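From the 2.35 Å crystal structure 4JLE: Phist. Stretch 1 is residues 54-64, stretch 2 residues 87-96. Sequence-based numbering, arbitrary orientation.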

# COMPACT_ATOMS: atom_id res chain seq x y z
N LYS B 54 -0.56 -0.22 14.83
CA LYS B 54 -1.09 1.05 15.31
C LYS B 54 -1.93 1.73 14.23
O LYS B 54 -2.96 2.33 14.55
CB LYS B 54 0.07 1.95 15.78
CG LYS B 54 0.63 1.61 17.16
CD LYS B 54 1.78 2.54 17.54
CE LYS B 54 2.55 2.08 18.76
NZ LYS B 54 3.98 2.47 18.68
N PHE B 55 -1.51 1.61 12.95
CA PHE B 55 -2.21 2.16 11.79
C PHE B 55 -3.62 1.57 11.70
O PHE B 55 -4.58 2.32 11.46
CB PHE B 55 -1.39 1.93 10.50
CG PHE B 55 -2.13 2.04 9.19
CD1 PHE B 55 -2.42 3.28 8.64
CD2 PHE B 55 -2.50 0.90 8.48
CE1 PHE B 55 -3.12 3.39 7.42
CE2 PHE B 55 -3.21 1.01 7.28
CZ PHE B 55 -3.52 2.25 6.76
N LYS B 56 -3.74 0.24 11.87
CA LYS B 56 -4.97 -0.54 11.84
C LYS B 56 -5.91 -0.11 12.96
O LYS B 56 -7.11 -0.03 12.72
CB LYS B 56 -4.69 -2.03 11.93
CG LYS B 56 -4.75 -2.70 10.56
CD LYS B 56 -4.41 -4.19 10.59
CE LYS B 56 -3.03 -4.50 10.08
NZ LYS B 56 -2.94 -4.53 8.58
N LYS B 57 -5.37 0.22 14.15
CA LYS B 57 -6.15 0.73 15.26
C LYS B 57 -6.73 2.13 14.91
O LYS B 57 -7.88 2.39 15.26
CB LYS B 57 -5.35 0.80 16.56
CG LYS B 57 -5.14 -0.55 17.24
CD LYS B 57 -4.21 -0.38 18.44
CE LYS B 57 -3.71 -1.67 19.04
NZ LYS B 57 -2.24 -1.77 18.92
N VAL B 58 -5.97 2.99 14.19
CA VAL B 58 -6.46 4.31 13.75
C VAL B 58 -7.63 4.10 12.77
O VAL B 58 -8.66 4.75 12.94
CB VAL B 58 -5.37 5.22 13.14
CG1 VAL B 58 -5.97 6.54 12.64
CG2 VAL B 58 -4.23 5.47 14.13
N GLU B 59 -7.50 3.18 11.80
CA GLU B 59 -8.57 2.88 10.84
C GLU B 59 -9.84 2.43 11.52
O GLU B 59 -10.92 2.89 11.16
CB GLU B 59 -8.14 1.84 9.83
CG GLU B 59 -7.17 2.36 8.78
CD GLU B 59 -6.95 1.35 7.67
OE1 GLU B 59 -7.23 1.69 6.50
OE2 GLU B 59 -6.52 0.22 7.98
N GLU B 60 -9.72 1.55 12.54
CA GLU B 60 -10.84 1.06 13.35
C GLU B 60 -11.56 2.21 14.02
O GLU B 60 -12.78 2.27 14.01
CB GLU B 60 -10.34 0.07 14.42
CG GLU B 60 -10.01 -1.32 13.91
CD GLU B 60 -9.23 -2.26 14.83
OE1 GLU B 60 -9.12 -1.98 16.04
OE2 GLU B 60 -8.72 -3.29 14.32
N ASN B 61 -10.78 3.14 14.61
CA ASN B 61 -11.29 4.31 15.31
C ASN B 61 -12.06 5.23 14.34
O ASN B 61 -13.10 5.75 14.72
CB ASN B 61 -10.16 5.06 16.03
CG ASN B 61 -9.58 4.29 17.20
OD1 ASN B 61 -10.18 3.33 17.71
ND2 ASN B 61 -8.39 4.68 17.66
N ILE B 62 -11.57 5.40 13.09
CA ILE B 62 -12.26 6.22 12.09
C ILE B 62 -13.60 5.56 11.75
O ILE B 62 -14.63 6.22 11.81
CB ILE B 62 -11.38 6.45 10.82
CG1 ILE B 62 -10.09 7.23 11.16
CG2 ILE B 62 -12.20 7.13 9.71
CD1 ILE B 62 -8.94 7.07 10.15
N PHE B 63 -13.58 4.26 11.44
CA PHE B 63 -14.74 3.47 11.06
C PHE B 63 -15.80 3.37 12.20
O PHE B 63 -17.01 3.37 11.93
CB PHE B 63 -14.30 2.08 10.55
CG PHE B 63 -13.51 2.06 9.25
CD1 PHE B 63 -13.58 3.12 8.34
CD2 PHE B 63 -12.72 0.96 8.91
CE1 PHE B 63 -12.84 3.11 7.15
CE2 PHE B 63 -12.00 0.94 7.70
CZ PHE B 63 -12.07 2.02 6.83
N LYS B 64 -15.34 3.36 13.47
CA LYS B 64 -16.23 3.34 14.62
C LYS B 64 -16.97 4.68 14.68
O LYS B 64 -18.19 4.70 14.90
CB LYS B 64 -15.45 3.08 15.93
CG LYS B 64 -16.32 2.97 17.17
CD LYS B 64 -15.52 2.35 18.29
CE LYS B 64 -16.37 2.21 19.51
NZ LYS B 64 -15.63 1.53 20.61
N ALA B 87 -11.63 3.96 1.18
CA ALA B 87 -10.90 4.79 2.13
C ALA B 87 -9.68 4.04 2.67
O ALA B 87 -8.61 4.63 2.79
CB ALA B 87 -11.82 5.18 3.28
N HIS B 88 -9.84 2.72 2.93
CA HIS B 88 -8.77 1.85 3.43
C HIS B 88 -7.56 1.88 2.47
O HIS B 88 -6.41 2.00 2.91
CB HIS B 88 -9.26 0.40 3.64
CG HIS B 88 -8.14 -0.58 3.87
ND1 HIS B 88 -7.35 -0.51 5.00
CD2 HIS B 88 -7.66 -1.55 3.06
CE1 HIS B 88 -6.44 -1.45 4.84
NE2 HIS B 88 -6.59 -2.10 3.70
N PHE B 89 -7.86 1.79 1.16
CA PHE B 89 -6.92 1.84 0.04
C PHE B 89 -6.19 3.16 -0.05
O PHE B 89 -4.99 3.20 -0.33
CB PHE B 89 -7.70 1.63 -1.27
CG PHE B 89 -8.23 0.23 -1.52
CD1 PHE B 89 -7.36 -0.87 -1.54
CD2 PHE B 89 -9.56 0.02 -1.85
CE1 PHE B 89 -7.84 -2.15 -1.82
CE2 PHE B 89 -10.05 -1.27 -2.12
CZ PHE B 89 -9.17 -2.34 -2.14
N GLU B 90 -6.92 4.24 0.14
CA GLU B 90 -6.35 5.60 0.10
C GLU B 90 -5.40 5.83 1.30
O GLU B 90 -4.30 6.36 1.10
CB GLU B 90 -7.46 6.64 0.09
CG GLU B 90 -8.32 6.57 -1.16
CD GLU B 90 -9.28 7.73 -1.27
OE1 GLU B 90 -10.46 7.58 -0.86
OE2 GLU B 90 -8.83 8.82 -1.70
N MET B 91 -5.79 5.36 2.50
CA MET B 91 -4.98 5.45 3.73
C MET B 91 -3.71 4.61 3.61
O MET B 91 -2.63 5.11 3.97
CB MET B 91 -5.81 5.07 4.96
CG MET B 91 -6.88 6.09 5.25
SD MET B 91 -7.80 5.85 6.78
CE MET B 91 -8.95 4.60 6.35
N GLN B 92 -3.80 3.38 3.02
CA GLN B 92 -2.64 2.53 2.73
C GLN B 92 -1.67 3.27 1.82
O GLN B 92 -0.48 3.30 2.10
CB GLN B 92 -3.03 1.18 2.08
CG GLN B 92 -3.77 0.21 3.02
CD GLN B 92 -2.87 -0.71 3.83
OE1 GLN B 92 -2.03 -0.26 4.63
NE2 GLN B 92 -3.05 -2.03 3.68
N GLY B 93 -2.21 3.94 0.80
CA GLY B 93 -1.45 4.74 -0.15
C GLY B 93 -0.62 5.84 0.49
O GLY B 93 0.55 6.04 0.15
N TYR B 94 -1.22 6.56 1.45
CA TYR B 94 -0.54 7.61 2.19
C TYR B 94 0.52 7.03 3.13
O TYR B 94 1.59 7.60 3.23
CB TYR B 94 -1.56 8.45 2.97
CG TYR B 94 -2.11 9.57 2.13
CD1 TYR B 94 -1.36 10.73 1.90
CD2 TYR B 94 -3.35 9.46 1.51
CE1 TYR B 94 -1.86 11.76 1.10
CE2 TYR B 94 -3.88 10.51 0.76
CZ TYR B 94 -3.13 11.65 0.55
OH TYR B 94 -3.64 12.68 -0.21
N ALA B 95 0.23 5.88 3.76
CA ALA B 95 1.18 5.19 4.65
C ALA B 95 2.41 4.71 3.88
O ALA B 95 3.49 4.81 4.43
CB ALA B 95 0.51 4.02 5.35
N LEU B 96 2.25 4.25 2.60
CA LEU B 96 3.37 3.79 1.77
C LEU B 96 4.25 4.95 1.43
O LEU B 96 5.47 4.82 1.52
CB LEU B 96 2.92 3.06 0.47
CG LEU B 96 3.97 3.01 -0.70
CD1 LEU B 96 5.05 1.98 -0.43
CD2 LEU B 96 3.34 2.68 -2.05

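Both stretches are helical throughout, as the unbroken i to i+4 backbone hydrogen bonds within each attest, from V58 N to K54 O (3.1 Å) through K64 N to E60 O (2.8 Å) in the first, and from M91 N to A87 O (2.9 Å) through L96 N to Q92 O (2.9 Å) in the second. Their N-to-C directions differ by 145°, so the helices run roughly antiparallel, and their axes come no closer than 11.7 Å. That spacing leaves the contact largely to side chains reaching across the gap. The register agrees: F55 CA lies 8.5 Å from A95 CA, and E59 CA lies 7.5 Å from H88 CA. The two stretches bury 382 Å² between them.

K54 does not take part, its side chain being out of reach. F55 is the first residue to engage. Its CA-to-CB bond points toward the second helix, and chi1 of 162° (t) carries the ring across to it. F55 CE1 lies 3.9 Å from the backbone M91 O, 4.0 Å from M91 CB and 4.2 Å from A95 CB, the last over one face of the ring. The small methyl group of A95 thus packs against a flat aromatic surface, and the large apolar side chain of F55 suits its buried position. F55 CE2 also approaches Q92 OE1, at 3.2 Å; Q92 starts sideways, but its chi1 and chi2, both m, bring its end nearer.

K56 and K57 are exposed and make no contact, and V58 points sideways, also without contact. One turn beyond F55, E59 supplies the polar link. With chi1 at -74° (m) and chi2 extended at -170° (t), its carboxylate reaches H88 and accepts a hydrogen bond from H88 ND1 to E59 OE1, 2.7 Å long with an N-H...O angle of 151°. The oxygen lies near the imidazole plane, at the ring edge, where an ND1 hydrogen can be directed at it. E59 is buried, so this bond gives its carboxylate a polar partner. E59 OE1 is also 3.4 Å from M91 CE, placing the carboxylate oxygen beside the methionine's methyl.

E60 and N61 are exposed and out of reach. I62 points toward the partner helix and sets I62 CD1 3.8 Å from M91 SD. F63 begins sideways, yet its ring end comes nearer, with F63 CZ 4.1 Å from M91 CE. M91 is therefore a knob seated among F55, E59, I62 and F63, with 83 Å² covered by the first stretch. Its long, unbranched side chain suits this role, touching F55 through CB, I62 through SD and F63 through CE. K64, exposed, ends the stretch without contact.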